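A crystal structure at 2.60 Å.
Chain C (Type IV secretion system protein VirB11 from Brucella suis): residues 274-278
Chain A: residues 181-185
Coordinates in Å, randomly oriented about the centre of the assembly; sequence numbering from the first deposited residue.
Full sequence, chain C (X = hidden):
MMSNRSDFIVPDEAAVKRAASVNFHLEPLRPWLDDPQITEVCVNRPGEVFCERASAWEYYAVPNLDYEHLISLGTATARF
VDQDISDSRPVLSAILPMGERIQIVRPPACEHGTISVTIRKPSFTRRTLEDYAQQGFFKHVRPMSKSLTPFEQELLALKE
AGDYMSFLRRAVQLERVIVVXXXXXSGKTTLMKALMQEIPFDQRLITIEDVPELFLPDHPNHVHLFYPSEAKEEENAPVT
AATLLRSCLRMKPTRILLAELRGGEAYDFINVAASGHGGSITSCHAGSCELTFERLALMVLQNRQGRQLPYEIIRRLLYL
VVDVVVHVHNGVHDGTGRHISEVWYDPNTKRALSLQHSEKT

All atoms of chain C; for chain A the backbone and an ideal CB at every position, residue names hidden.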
# COMPACT_ATOMS: atom_id res chain seq x y z
N ALA C 274 -4.20 19.45 18.75
CA ALA C 274 -4.60 20.13 17.53
C ALA C 274 -6.03 20.67 17.59
O ALA C 274 -6.40 21.52 16.77
CB ALA C 274 -4.40 19.22 16.31
N SER C 275 -6.82 20.21 18.56
CA SER C 275 -8.20 20.68 18.74
C SER C 275 -8.31 21.93 19.60
O SER C 275 -9.39 22.50 19.76
CB SER C 275 -9.09 19.57 19.23
OG SER C 275 -9.00 18.50 18.32
N GLY C 276 -7.18 22.35 20.15
CA GLY C 276 -7.09 23.61 20.86
C GLY C 276 -6.99 23.45 22.35
O GLY C 276 -7.56 24.25 23.09
N HIS C 277 -6.29 22.41 22.80
CA HIS C 277 -6.01 22.30 24.23
C HIS C 277 -4.55 22.60 24.47
O HIS C 277 -3.71 21.70 24.48
CB HIS C 277 -6.38 20.92 24.75
CG HIS C 277 -7.80 20.82 25.18
ND1 HIS C 277 -8.80 20.41 24.33
CD2 HIS C 277 -8.40 21.12 26.35
CE1 HIS C 277 -9.96 20.43 24.97
NE2 HIS C 277 -9.74 20.86 26.20
N GLY C 278 -4.24 23.88 24.66
CA GLY C 278 -2.87 24.32 24.83
C GLY C 278 -2.31 24.04 26.21
O GLY C 278 -3.04 23.63 27.11
N UNK A 181 -15.22 26.28 13.06
CA UNK A 181 -14.16 25.61 13.81
C UNK A 181 -14.10 26.09 15.24
O UNK A 181 -14.56 27.18 15.56
CB UNK A 181 -12.80 25.83 13.13
N UNK A 182 -13.53 25.27 16.10
CA UNK A 182 -13.41 25.60 17.49
C UNK A 182 -12.91 24.45 18.32
O UNK A 182 -13.05 23.28 17.96
CB UNK A 182 -14.76 26.08 18.03
N UNK A 183 -12.29 24.84 19.41
CA UNK A 183 -11.93 24.00 20.52
C UNK A 183 -13.21 23.38 21.10
O UNK A 183 -14.28 23.97 20.97
CB UNK A 183 -11.16 24.80 21.58
N UNK A 184 -13.09 22.18 21.66
CA UNK A 184 -14.21 21.43 22.26
C UNK A 184 -14.94 22.32 23.27
O UNK A 184 -14.29 22.96 24.08
CB UNK A 184 -13.71 20.15 22.94
N UNK A 185 -16.27 22.37 23.20
CA UNK A 185 -17.04 23.21 24.13
C UNK A 185 -16.86 24.68 23.81
O UNK A 185 -16.60 25.49 24.70
CB UNK A 185 -16.62 22.94 25.58

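Position 181 lies in the last part of a strand, with phi/psi of -109/158, and nothing of the chain C stretch comes within 5.5 Å of its ideal CB. This stretch of chain C therefore places no demand on it, and these extended backbone angles suit almost any residue. The deposited residue is Ala A181, whose methyl group stays out of reach of this stretch of chain C.

Position 182 continues the strand at 171/154. Its CA-to-CB bond points away from chain C, so a side chain here would meet nothing in this stretch near its base. A phi of 171° is easy for glycine and unfavourable for residues with a CB, so glycine is the strong expectation. Gly A182 is deposited. Gly A182 O comes 4.2 Å from Ser C275 O, an approach of two acceptors that cannot be a hydrogen bond.

Position 183 is where the two backbones come closest, its CA lying 4.9 Å from the CA of Gly C276. The Ser C275 O atom sits 3.0 Å from the CA of 183, and with an angle of 151° at the hydrogen this is a CA-H...O contact, made by the backbone whatever the side chain. CA-to-CB points sideways, and the ideal CB is 3.4 Å from Ser C275 O and 3.9 Å from Gly C276 O. A side chain starts beside two carbonyl oxygens, and a longer one could pass Gly C276, which has no side chain there. Alanine, serine or a longer flexible chain would fit, and a donor might seem favoured by the carbonyls. The residue is Glu A183. Its chi1 of -29° lies between wells, while chi2 is t, and the chain extends past Gly C276 to bring Glu A183 OE1 3.5 Å from Gly C276 O. No hydrogen bond across the stretches is assigned, so the carboxylate is not explained by these carbonyls; OE2 is hydrogen-bonded elsewhere in the structure. An ideal CB on Gly C276 would fall 2.7 Å from Glu A183 CG in its deposited conformation, a clash; at phi/psi of 107/36 it would also be jammed against the carbonyl O of Ser C275, the residue before, which by itself calls for glycine.

Position 184 is the one whose CA-to-CB bond points toward chain C. Its ideal CB is 4.3 Å from His C277 CE1, leaving space for a small or medium side chain against the imidazole; serine, threonine, valine or alanine would be reasonable, and backbone angles of -52/132 restrict none of them. Thr A184 is deposited, with chi1 at -2°, off the usual wells. Thr A184 OG1 reaches His C277 CE1 at 3.1 Å, near the ring plane and at the ring edge. This is a close polar approach to a ring carbon, with no hydrogen bond assigned.

Position 185 is again free of this stretch of chain C, with nothing within 5.5 Å of an ideal CB. Its phi/psi of 71/48 is the main clue: positive phi favours glycine, though asparagine can also adopt it. Gly A185 is deposited.

Chain A 181-185: AGETG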
# COMPACT_ATOMS: atom_id res chain seq x y z
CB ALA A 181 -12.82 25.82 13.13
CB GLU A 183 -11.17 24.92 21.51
CG GLU A 183 -10.42 26.11 20.77
CD GLU A 183 -9.62 27.12 21.66
OE1 GLU A 183 -8.38 27.25 21.46
OE2 GLU A 183 -10.20 27.81 22.53
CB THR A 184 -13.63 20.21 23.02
OG1 THR A 184 -12.19 20.16 22.86
CG2 THR A 184 -14.28 18.91 22.51
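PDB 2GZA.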